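Insect group II chitinase (Ostrinia furnacalis, PDB 5Y2C) probably hydrolyses chitin chains in insects as a family 18 glycoside hydrolase, its second catalytic domain being held here as an engineered mutant with a bound chitooligosaccharide. Local coordinates at residues Tyr8-Ala13 and Met341-Asp346; His34-Phe39 and Lys75-Leu80; His107-Leu112 and Arg159-Ser164. All coordinates share one frame; numbering follows the deposited sequence.

Contact 1. Residues Tyr8-Ala13 and Met341-Asp346; sequences YYTNWA and MAWSLD. With NAG (2-acetamido-2-deoxy-beta-D-glucopyranose), chain C; NAG (2-acetamido-2-deoxy-beta-D-glucopyranose), chain B.
Tyr8 and Trp343 meet in a buried parallel strand pairing, 8-10 beside 341-343, at the place where the barrel of the fold comes round to its beginning and faces the bound sugar. Two backbone bonds hold the seam. Tyr8 N gives its hydrogen to Ala342 O at 3.1 Å. Leu345 N gives its own to Tyr8 O almost straight, at 178°. Beside this seam Tyr8 CB rests 3.4 Å from Trp343 CE3, the two ring planes inclined at 51°. Met341 reaches the edge of the tyrosine ring, CG lying 3.3 Å from Tyr8 CE1, while its sulfur adds an oblique Met-aromatic contact; the Tyr8 hydroxyl is bonded to Asp121.

This is the closure of the TIM barrel of family 18 chitinases, first strand against eighth, with the tryptophan of the last strand presented to the substrate. With CG anti to the backbone N (chi1 -177°), the Trp343 indole is carried across to the sugar: C5 of the chain C NAG stands over one face and Ser344 CB over the opposite one. At the edge NE1 donates to O7 of the chain B NAG at 3.0 Å. A leucine in its place would probably leave that acetamido oxygen without its donor and the chain C sugar without a flat platform. A cis peptide leads into Ser344, whose OG donates to Asp346 OD1 at 2.8 Å from above the carboxylate plane. Thr10 OG1 lies equally near OD1, water 2 links Thr10 N to the same oxygen, and Asp346 OD2 forms a salt bridge with Arg16.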
loop_
_atom_site.group_PDB
_atom_site.type_symbol
_atom_site.label_atom_id
_atom_site.label_comp_id
_atom_site.label_asym_id
_atom_site.label_seq_id
_atom_site.Cartn_x
_atom_site.Cartn_y
_atom_site.Cartn_z
ATOM N N TYR A 8 4.514 0.187 -5.450
ATOM C CA TYR A 8 3.804 -1.045 -5.746
ATOM C C TYR A 8 3.299 -0.977 -7.182
ATOM O O TYR A 8 2.591 -0.035 -7.560
ATOM C CB TYR A 8 2.670 -1.256 -4.749
ATOM C CG TYR A 8 3.178 -1.861 -3.462
ATOM C CD1 TYR A 8 3.633 -1.059 -2.424
ATOM C CD2 TYR A 8 3.253 -3.240 -3.303
ATOM C CE1 TYR A 8 4.110 -1.618 -1.253
ATOM C CE2 TYR A 8 3.731 -3.796 -2.147
ATOM C CZ TYR A 8 4.156 -2.988 -1.127
ATOM O OH TYR A 8 4.632 -3.559 0.023
ATOM N N TYR A 9 3.724 -1.942 -7.993
ATOM C CA TYR A 9 3.215 -2.160 -9.335
ATOM C C TYR A 9 2.227 -3.318 -9.234
ATOM O O TYR A 9 2.515 -4.320 -8.567
ATOM C CB TYR A 9 4.354 -2.482 -10.311
ATOM C CG TYR A 9 3.885 -3.129 -11.602
ATOM C CD1 TYR A 9 3.525 -2.350 -12.707
ATOM C CD2 TYR A 9 3.773 -4.513 -11.708
ATOM C CE1 TYR A 9 3.072 -2.938 -13.874
ATOM C CE2 TYR A 9 3.314 -5.105 -12.864
ATOM C CZ TYR A 9 2.969 -4.317 -13.942
ATOM O OH TYR A 9 2.527 -4.923 -15.099
ATOM N N THR A 10 1.046 -3.167 -9.847
ATOM C CA THR A 10 0.012 -4.197 -9.778
ATOM C C THR A 10 -0.213 -4.785 -11.160
ATOM O O THR A 10 -0.539 -4.057 -12.105
ATOM C CB THR A 10 -1.306 -3.661 -9.192
ATOM O OG1 THR A 10 -1.926 -2.719 -10.077
ATOM C CG2 THR A 10 -1.062 -2.996 -7.867
ATOM N N ASN A 11 -0.080 -6.111 -11.271
ATOM C CA ASN A 11 -0.187 -6.727 -12.589
ATOM C C ASN A 11 -1.604 -6.629 -13.160
ATOM O O ASN A 11 -1.755 -6.523 -14.383
ATOM C CB ASN A 11 0.300 -8.181 -12.551
ATOM C CG ASN A 11 -0.439 -9.038 -11.542
ATOM O OD1 ASN A 11 -1.219 -8.547 -10.737
ATOM N ND2 ASN A 11 -0.163 -10.333 -11.570
ATOM N N TRP A 12 -2.645 -6.611 -12.317
ATOM C CA TRP A 12 -4.012 -6.553 -12.829
ATOM C C TRP A 12 -4.399 -5.169 -13.372
ATOM O O TRP A 12 -5.450 -5.041 -14.006
ATOM C CB TRP A 12 -5.008 -7.013 -11.751
ATOM C CG TRP A 12 -5.101 -6.124 -10.555
ATOM C CD1 TRP A 12 -5.939 -5.059 -10.391
ATOM C CD2 TRP A 12 -4.328 -6.216 -9.353
ATOM N NE1 TRP A 12 -5.735 -4.478 -9.163
ATOM C CE2 TRP A 12 -4.748 -5.167 -8.505
ATOM C CE3 TRP A 12 -3.310 -7.071 -8.915
ATOM C CZ2 TRP A 12 -4.195 -4.958 -7.237
ATOM C CZ3 TRP A 12 -2.749 -6.858 -7.657
ATOM C CH2 TRP A 12 -3.197 -5.814 -6.829
ATOM N N ALA A 13 -3.573 -4.140 -13.188
ATOM C CA ALA A 13 -3.845 -2.853 -13.827
ATOM C C ALA A 13 -3.801 -2.955 -15.344
ATOM O O ALA A 13 -4.166 -1.997 -16.027
ATOM C CB ALA A 13 -2.833 -1.798 -13.362
ATOM N N MET A 341 6.026 4.735 0.871
ATOM C CA MET A 341 5.510 3.663 0.042
ATOM C C MET A 341 4.266 4.162 -0.693
ATOM O O MET A 341 3.474 4.936 -0.137
ATOM C CB MET A 341 5.190 2.436 0.926
ATOM C CG MET A 341 4.529 1.306 0.211
ATOM S SD MET A 341 2.737 1.396 0.280
ATOM C CE MET A 341 2.348 0.464 1.761
ATOM N N ALA A 342 4.099 3.731 -1.945
ATOM C CA ALA A 342 2.979 4.156 -2.778
ATOM C C ALA A 342 2.153 2.942 -3.193
ATOM O O ALA A 342 2.650 2.038 -3.885
ATOM C CB ALA A 342 3.451 4.910 -4.020
ATOM N N TRP A 343 0.887 2.942 -2.796
ATOM C CA TRP A 343 -0.098 2.011 -3.317
ATOM C C TRP A 343 -1.133 2.837 -4.071
ATOM O O TRP A 343 -1.971 3.500 -3.449
ATOM C CB TRP A 343 -0.767 1.196 -2.198
ATOM C CG TRP A 343 -1.708 0.231 -2.819
ATOM C CD1 TRP A 343 -2.984 0.476 -3.220
ATOM C CD2 TRP A 343 -1.403 -1.092 -3.245
ATOM N NE1 TRP A 343 -3.512 -0.626 -3.819
ATOM C CE2 TRP A 343 -2.559 -1.608 -3.850
ATOM C CE3 TRP A 343 -0.275 -1.903 -3.144
ATOM C CZ2 TRP A 343 -2.618 -2.897 -4.355
ATOM C CZ3 TRP A 343 -0.341 -3.180 -3.649
ATOM C CH2 TRP A 343 -1.501 -3.662 -4.249
ATOM N N SER A 344 -1.111 2.790 -5.396
ATOM C CA SER A 344 -0.121 2.096 -6.210
ATOM C C SER A 344 0.174 2.941 -7.447
ATOM O O SER A 344 -0.540 3.924 -7.713
ATOM C CB SER A 344 -0.646 0.731 -6.619
ATOM O OG SER A 344 -1.801 0.870 -7.424
ATOM N N LEU A 345 1.192 2.549 -8.223
ATOM C CA LEU A 345 1.640 3.357 -9.360
ATOM C C LEU A 345 0.500 3.712 -10.313
ATOM O O LEU A 345 0.437 4.834 -10.829
ATOM C CB LEU A 345 2.735 2.618 -10.126
ATOM C CG LEU A 345 4.081 2.403 -9.432
ATOM C CD1 LEU A 345 5.040 1.621 -10.334
ATOM C CD2 LEU A 345 4.682 3.744 -9.017
ATOM N N ASP A 346 -0.393 2.759 -10.578
ATOM C CA ASP A 346 -1.460 2.888 -11.562
ATOM C C ASP A 346 -2.650 3.720 -11.095
ATOM O O ASP A 346 -3.544 3.993 -11.905
ATOM C CB ASP A 346 -1.968 1.504 -11.946
ATOM C CG ASP A 346 -2.367 0.712 -10.747
ATOM O OD1 ASP A 346 -1.495 0.069 -10.133
ATOM O OD2 ASP A 346 -3.542 0.798 -10.369
HETATM C C1 NAG C . -3.588 -3.450 1.152
HETATM C C2 NAG C . -2.935 -4.404 0.176
HETATM C C3 NAG C . -3.641 -4.471 -1.174
HETATM C C4 NAG C . -4.830 -3.545 -1.372
HETATM C C5 NAG C . -4.383 -2.198 -0.844
HETATM C C6 NAG C . -5.430 -1.127 -0.869
HETATM C C7 NAG C . -0.584 -4.869 0.309
HETATM C C8 NAG C . 0.751 -4.310 0.056
HETATM N N2 NAG C . -1.555 -4.106 -0.045
HETATM O O3 NAG C . -4.007 -5.797 -1.385
HETATM O O4 NAG C . -5.178 -3.463 -2.696
HETATM O O5 NAG C . -3.883 -2.278 0.479
HETATM O O6 NAG C . -6.605 -1.559 -0.288
HETATM O O7 NAG C . -0.726 -5.927 0.775
HETATM C C1 NAG B . -6.296 -4.199 -2.998
HETATM C C2 NAG B . -7.018 -3.572 -4.141
HETATM C C3 NAG B . -8.111 -4.508 -4.626
HETATM C C4 NAG B . -7.515 -5.858 -4.970
HETATM C C5 NAG B . -6.704 -6.372 -3.802
HETATM C C6 NAG B . -5.962 -7.643 -4.119
HETATM C C7 NAG B . -7.057 -1.219 -4.307
HETATM C C8 NAG B . -7.670 0.012 -3.785
HETATM N N2 NAG B . -7.560 -2.302 -3.860
HETATM O O3 NAG B . -8.681 -3.930 -5.726
HETATM O O4 NAG B . -8.478 -6.801 -5.306
HETATM O O5 NAG B . -5.788 -5.354 -3.545
HETATM O O6 NAG B . -5.503 -8.297 -2.964
HETATM O O7 NAG B . -6.178 -1.190 -5.074
HETATM O O HOH W 1 -4.034 -1.731 -9.322
HETATM O O HOH W 2 1.242 -0.584 -11.262
#

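Contact 2. Residues His34-Phe39 and Lys75-Leu80; sequences HIIYAF and KVLLGL. With NAG (2-acetamido-2-deoxy-beta-D-glucopyranose), chain C.
Neighbouring parallel strands of the barrel wall, 34-39 and 75-80, pair here in register, His34 beside Lys75 through to Tyr37 beside Leu78. Four backbone bonds pass between them in turn. Ile35 N donates to Lys75 O and Leu77 N returns the bond to Ile35 O at 2.9 Å; Tyr37 N then donates to Leu77 O, and Gly79 N to Tyr37 O at 2.8 Å. The last donor stands 39° out of the carbonyl plane, not on a lone pair.

One surface of the pair carries His34, Ile36, Lys75 and Leu77. There His34 and Lys75 run side by side, CD2 of the imidazole 3.6 Å from Lys75 CB, and Ile36 CD1 reaches Leu77 CB at 3.7 Å. Ile35, Tyr37, Val76 and Leu78 occupy the other surface, where helix 62-67 packs on Tyr37 and Val76; the Tyr37 hydroxyl bonds to Asp57. In the TIM barrel these are the second and third strands, and Gly79 opens a GLGG sequence at the position of the family's SxGG signature. Having no side chain, Gly79 lets Ile36 CG2, held anti to its own backbone N (chi1 -51° for CG1), come down on the glycine backbone, 3.7 Å from Gly79 N; a beta carbon would be tight against that methyl. A cis peptide precedes Phe39, whose ring has Ala38 CB over the centre of one face and Gly79 C at its edge. Phe39 CZ lies 3.5 Å from C7 of the chain C NAG, whose acetamido methyl C8 also meets the ring in its plane, and the ring packs against Trp343 at about 20° between planes.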
loop_
_atom_site.group_PDB
_atom_site.type_symbol
_atom_site.label_atom_id
_atom_site.label_comp_id
_atom_site.label_asym_id
_atom_site.label_seq_id
_atom_site.Cartn_x
_atom_site.Cartn_y
_atom_site.Cartn_z
ATOM N N HIS A 34 12.673 1.314 -5.157
ATOM C CA HIS A 34 12.294 -0.086 -5.085
ATOM C C HIS A 34 10.903 -0.244 -5.683
ATOM O O HIS A 34 10.007 0.556 -5.416
ATOM C CB HIS A 34 12.321 -0.597 -3.630
ATOM C CG HIS A 34 13.629 -0.376 -2.926
ATOM N ND1 HIS A 34 14.074 0.877 -2.556
ATOM C CD2 HIS A 34 14.562 -1.255 -2.473
ATOM C CE1 HIS A 34 15.237 0.763 -1.932
ATOM N NE2 HIS A 34 15.555 -0.519 -1.869
ATOM N N ILE A 35 10.743 -1.251 -6.528
ATOM C CA ILE A 35 9.456 -1.612 -7.106
ATOM C C ILE A 35 9.048 -2.952 -6.512
ATOM O O ILE A 35 9.869 -3.871 -6.422
ATOM C CB ILE A 35 9.519 -1.682 -8.643
ATOM C CG1 ILE A 35 9.774 -0.302 -9.231
ATOM C CG2 ILE A 35 8.221 -2.212 -9.189
ATOM C CD1 ILE A 35 10.279 -0.337 -10.656
ATOM N N ILE A 36 7.806 -3.041 -6.056
ATOM C CA ILE A 36 7.237 -4.289 -5.577
ATOM C C ILE A 36 6.204 -4.744 -6.602
ATOM O O ILE A 36 5.247 -4.015 -6.896
ATOM C CB ILE A 36 6.578 -4.148 -4.203
ATOM C CG1 ILE A 36 7.513 -3.479 -3.184
ATOM C CG2 ILE A 36 6.145 -5.530 -3.733
ATOM C CD1 ILE A 36 8.875 -4.107 -3.060
ATOM N N TYR A 37 6.380 -5.959 -7.116
ATOM C CA TYR A 37 5.476 -6.554 -8.098
ATOM C C TYR A 37 4.348 -7.270 -7.362
ATOM O O TYR A 37 4.557 -8.336 -6.767
ATOM C CB TYR A 37 6.256 -7.512 -8.994
ATOM C CG TYR A 37 5.532 -7.979 -10.231
ATOM C CD1 TYR A 37 4.419 -8.808 -10.137
ATOM C CD2 TYR A 37 6.001 -7.648 -11.494
ATOM C CE1 TYR A 37 3.757 -9.248 -11.264
ATOM C CE2 TYR A 37 5.357 -8.086 -12.629
ATOM C CZ TYR A 37 4.235 -8.884 -12.512
ATOM O OH TYR A 37 3.605 -9.316 -13.656
ATOM N N ALA A 38 3.150 -6.702 -7.410
ATOM C CA ALA A 38 1.992 -7.263 -6.715
ATOM C C ALA A 38 1.028 -7.904 -7.715
ATOM O O ALA A 38 0.730 -7.306 -8.757
ATOM C CB ALA A 38 1.274 -6.178 -5.902
ATOM N N PHE A 39 0.577 -9.129 -7.429
ATOM C CA PHE A 39 1.037 -9.956 -6.306
ATOM C C PHE A 39 1.345 -11.342 -6.853
ATOM O O PHE A 39 0.768 -11.739 -7.871
ATOM C CB PHE A 39 -0.035 -10.124 -5.206
ATOM C CG PHE A 39 -0.223 -8.927 -4.321
ATOM C CD1 PHE A 39 0.765 -8.552 -3.420
ATOM C CD2 PHE A 39 -1.420 -8.207 -4.345
ATOM C CE1 PHE A 39 0.602 -7.453 -2.600
ATOM C CE2 PHE A 39 -1.602 -7.103 -3.507
ATOM C CZ PHE A 39 -0.583 -6.725 -2.639
ATOM N N LYS A 75 15.778 -1.439 -7.316
ATOM C CA LYS A 75 15.675 -2.800 -6.827
ATOM C C LYS A 75 14.232 -3.247 -7.040
ATOM O O LYS A 75 13.299 -2.453 -6.885
ATOM C CB LYS A 75 16.072 -2.871 -5.352
ATOM C CG LYS A 75 17.467 -2.284 -5.084
ATOM C CD LYS A 75 18.573 -3.098 -5.767
ATOM C CE LYS A 75 19.207 -4.155 -4.870
ATOM N NZ LYS A 75 20.408 -4.746 -5.538
ATOM N N VAL A 76 14.056 -4.502 -7.459
ATOM C CA VAL A 76 12.755 -5.041 -7.838
ATOM C C VAL A 76 12.492 -6.303 -7.036
ATOM O O VAL A 76 13.248 -7.278 -7.138
ATOM C CB VAL A 76 12.680 -5.314 -9.347
ATOM C CG1 VAL A 76 11.273 -5.797 -9.776
ATOM C CG2 VAL A 76 13.048 -4.044 -10.112
ATOM N N LEU A 77 11.412 -6.287 -6.252
ATOM C CA LEU A 77 11.014 -7.396 -5.398
ATOM C C LEU A 77 9.646 -7.910 -5.834
ATOM O O LEU A 77 8.863 -7.205 -6.485
ATOM C CB LEU A 77 10.973 -6.983 -3.919
ATOM C CG LEU A 77 12.284 -6.761 -3.137
ATOM C CD1 LEU A 77 12.975 -5.505 -3.602
ATOM C CD2 LEU A 77 12.029 -6.672 -1.636
ATOM N N LEU A 78 9.371 -9.156 -5.471
ATOM C CA LEU A 78 8.079 -9.778 -5.690
ATOM C C LEU A 78 7.266 -9.690 -4.406
ATOM O O LEU A 78 7.761 -10.046 -3.332
ATOM C CB LEU A 78 8.260 -11.236 -6.117
ATOM C CG LEU A 78 6.987 -12.061 -6.277
ATOM C CD1 LEU A 78 6.112 -11.490 -7.388
ATOM C CD2 LEU A 78 7.329 -13.527 -6.537
ATOM N N GLY A 79 6.040 -9.182 -4.511
ATOM C CA GLY A 79 5.126 -9.148 -3.377
ATOM C C GLY A 79 4.293 -10.413 -3.323
ATOM O O GLY A 79 3.729 -10.837 -4.332
ATOM N N LEU A 80 4.249 -11.038 -2.148
ATOM C CA LEU A 80 3.548 -12.307 -1.967
ATOM C C LEU A 80 2.340 -12.078 -1.075
ATOM O O LEU A 80 2.490 -11.665 0.083
ATOM C CB LEU A 80 4.454 -13.381 -1.359
ATOM C CG LEU A 80 3.769 -14.691 -0.918
ATOM C CD1 LEU A 80 3.275 -15.516 -2.129
ATOM C CD2 LEU A 80 4.682 -15.536 -0.036
HETATM C C1 NAG C . -3.588 -3.450 1.152
HETATM C C2 NAG C . -2.935 -4.404 0.176
HETATM C C3 NAG C . -3.641 -4.471 -1.174
HETATM C C4 NAG C . -4.830 -3.545 -1.372
HETATM C C5 NAG C . -4.383 -2.198 -0.844
HETATM C C6 NAG C . -5.430 -1.127 -0.869
HETATM C C7 NAG C . -0.584 -4.869 0.309
HETATM C C8 NAG C . 0.751 -4.310 0.056
HETATM N N2 NAG C . -1.555 -4.106 -0.045
HETATM O O3 NAG C . -4.007 -5.797 -1.385
HETATM O O4 NAG C . -5.178 -3.463 -2.696
HETATM O O5 NAG C . -3.883 -2.278 0.479
HETATM O O6 NAG C . -6.605 -1.559 -0.288
HETATM O O7 NAG C . -0.726 -5.927 0.775
#

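Contact 3. Residues His107-Leu112 and Arg159-Ser164; sequences HAVDFL and RGMLLS
The guanidinium of Arg159 is the flat group that meets the helix: Val109 CG1 meets it edge-on, with NH1 4.0 Å from that methyl, while Asp110 OD1 approaches obliquely. The carboxylate remains 4.4 Å from Arg159 NH1, too far apart for a salt bridge, and the same nitrogen is paired instead with Glu113, one turn of helix further on from Val109.

Behind the charged end the contact becomes apolar. Arg159 CD touches Val109 CG1 at 3.5 Å, the closest approach between the two segments. Val109 holds CG1 opposite its backbone N (chi1 162°); this methyl meets the arginine, and Met161 CE lies nearest CG2 while also reaching CG1. Met161 CE comes to 3.8 Å from Val109 CG2, brought round by the bend at the end of its chain (chi3 -67°). Its sulfur lies 4.3 Å from Leu112 CB, one turn along the helix.

In the barrel this is the outer layer: helix 98-115, which precedes the fourth strand, meets the loop that runs from helix 141-157 into the fifth strand, 162-167. Phe156 of that second helix touches Val109, Leu112 and Met161, so the methionine joins a small apolar cluster between the two helices, near the start of the strand. With its charge paired to Glu113 and its CD methylene laid on Val109, Arg159 lies at the solvent-exposed edge of this cluster, whereas Val109, Leu112 and Met161 meet across the contact by apolar packing, with no directional bond among them.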
loop_
_atom_site.group_PDB
_atom_site.type_symbol
_atom_site.label_atom_id
_atom_site.label_comp_id
_atom_site.label_asym_id
_atom_site.label_seq_id
_atom_site.Cartn_x
_atom_site.Cartn_y
_atom_site.Cartn_z
ATOM N N HIS A 107 12.333 -23.076 -2.041
ATOM C CA HIS A 107 11.653 -22.818 -3.299
ATOM C C HIS A 107 11.594 -21.316 -3.602
ATOM O O HIS A 107 11.763 -20.901 -4.759
ATOM C CB HIS A 107 10.245 -23.419 -3.259
ATOM C CG HIS A 107 9.419 -23.076 -4.457
ATOM N ND1 HIS A 107 8.766 -21.866 -4.590
ATOM C CD2 HIS A 107 9.153 -23.775 -5.587
ATOM C CE1 HIS A 107 8.133 -21.841 -5.751
ATOM N NE2 HIS A 107 8.352 -22.986 -6.373
ATOM N N ALA A 108 11.364 -20.487 -2.579
ATOM C CA ALA A 108 11.214 -19.054 -2.823
ATOM C C ALA A 108 12.486 -18.464 -3.413
ATOM O O ALA A 108 12.427 -17.668 -4.356
ATOM C CB ALA A 108 10.813 -18.332 -1.539
ATOM N N VAL A 109 13.648 -18.894 -2.911
ATOM C CA VAL A 109 14.923 -18.379 -3.413
ATOM C C VAL A 109 15.073 -18.649 -4.901
ATOM O O VAL A 109 15.530 -17.791 -5.661
ATOM C CB VAL A 109 16.087 -18.984 -2.620
ATOM C CG1 VAL A 109 17.369 -18.797 -3.404
ATOM C CG2 VAL A 109 16.182 -18.322 -1.250
ATOM N N ASP A 110 14.742 -19.854 -5.339
ATOM C CA ASP A 110 14.922 -20.157 -6.750
ATOM C C ASP A 110 13.809 -19.579 -7.612
ATOM O O ASP A 110 14.051 -19.242 -8.775
ATOM C CB ASP A 110 15.086 -21.666 -6.925
ATOM C CG ASP A 110 16.419 -22.149 -6.382
ATOM O OD1 ASP A 110 17.456 -21.510 -6.677
ATOM O OD2 ASP A 110 16.427 -23.111 -5.596
ATOM N N PHE A 111 12.599 -19.439 -7.062
ATOM C CA PHE A 111 11.528 -18.778 -7.805
ATOM C C PHE A 111 11.916 -17.338 -8.115
ATOM O O PHE A 111 11.780 -16.870 -9.255
ATOM C CB PHE A 111 10.224 -18.839 -7.000
ATOM C CG PHE A 111 9.002 -18.379 -7.753
ATOM C CD1 PHE A 111 8.719 -17.028 -7.892
ATOM C CD2 PHE A 111 8.110 -19.294 -8.289
ATOM C CE1 PHE A 111 7.586 -16.599 -8.585
ATOM C CE2 PHE A 111 6.976 -18.873 -8.983
ATOM C CZ PHE A 111 6.718 -17.515 -9.130
ATOM N N LEU A 112 12.441 -16.634 -7.109
ATOM C CA LEU A 112 12.827 -15.239 -7.276
ATOM C C LEU A 112 13.983 -15.095 -8.258
ATOM O O LEU A 112 13.939 -14.240 -9.156
ATOM C CB LEU A 112 13.194 -14.653 -5.913
ATOM C CG LEU A 112 11.966 -14.718 -5.011
ATOM C CD1 LEU A 112 12.308 -14.415 -3.561
ATOM C CD2 LEU A 112 10.912 -13.795 -5.539
ATOM N N ARG A 159 22.592 -14.750 -0.543
ATOM C CA ARG A 159 22.316 -14.524 -1.957
ATOM C C ARG A 159 22.254 -13.050 -2.304
ATOM O O ARG A 159 22.120 -12.716 -3.485
ATOM C CB ARG A 159 21.010 -15.219 -2.396
ATOM C CG ARG A 159 20.875 -16.634 -1.868
ATOM C CD ARG A 159 20.594 -17.595 -2.984
ATOM N NE ARG A 159 21.730 -17.641 -3.888
ATOM C CZ ARG A 159 21.879 -18.521 -4.872
ATOM N NH1 ARG A 159 20.966 -19.462 -5.088
ATOM N NH2 ARG A 159 22.962 -18.452 -5.633
ATOM N N GLY A 160 22.358 -12.164 -1.316
ATOM C CA GLY A 160 22.238 -10.745 -1.597
ATOM C C GLY A 160 20.835 -10.296 -1.967
ATOM O O GLY A 160 20.675 -9.320 -2.701
ATOM N N MET A 161 19.811 -10.974 -1.474
ATOM C CA MET A 161 18.450 -10.584 -1.787
ATOM C C MET A 161 17.842 -9.790 -0.641
ATOM O O MET A 161 18.239 -9.929 0.521
ATOM C CB MET A 161 17.598 -11.814 -2.109
ATOM C CG MET A 161 18.058 -12.525 -3.366
ATOM S SD MET A 161 16.872 -13.774 -3.854
ATOM C CE MET A 161 17.079 -14.886 -2.474
ATOM N N LEU A 162 16.861 -8.959 -0.987
ATOM C CA LEU A 162 16.205 -8.102 -0.019
ATOM C C LEU A 162 14.945 -8.775 0.508
ATOM O O LEU A 162 14.314 -9.588 -0.175
ATOM C CB LEU A 162 15.871 -6.750 -0.652
ATOM C CG LEU A 162 17.101 -5.975 -1.159
ATOM C CD1 LEU A 162 16.655 -4.781 -1.990
ATOM C CD2 LEU A 162 18.002 -5.533 0.005
ATOM N N LEU A 163 14.589 -8.441 1.742
ATOM C CA LEU A 163 13.412 -9.006 2.383
ATOM C C LEU A 163 12.684 -7.897 3.112
ATOM O O LEU A 163 13.277 -7.201 3.940
ATOM C CB LEU A 163 13.793 -10.138 3.353
ATOM C CG LEU A 163 12.627 -10.783 4.099
ATOM C CD1 LEU A 163 11.772 -11.534 3.083
ATOM C CD2 LEU A 163 13.116 -11.716 5.216
ATOM N N SER A 164 11.410 -7.725 2.792
ATOM C CA SER A 164 10.595 -6.690 3.388
ATOM C C SER A 164 9.208 -7.249 3.655
ATOM O O SER A 164 8.884 -8.372 3.255
ATOM C CB SER A 164 10.528 -5.494 2.451
ATOM O OG SER A 164 10.008 -5.928 1.216
#

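Overall arrangement
From the N terminus, the chain first lays down segment 8-13, the opening half of contact 1, which is completed only at 341-346. Inside this long loop lie the other two contacts, in series: contact 2 closes with segment 75-80 before contact 3 opens at 107-112 and closes at 159-164. Contact 1 joins the first and last strands of the barrel, contact 2 the second and third, and contact 3 an outer helix to the approach of the fifth strand. Contacts 1 and 2 touch through Tyr9, paired with Ile36 and Ala38, and share the chain C sugar; contacts 2 and 3 meet where Leu78 packs on Phe111 and Leu112.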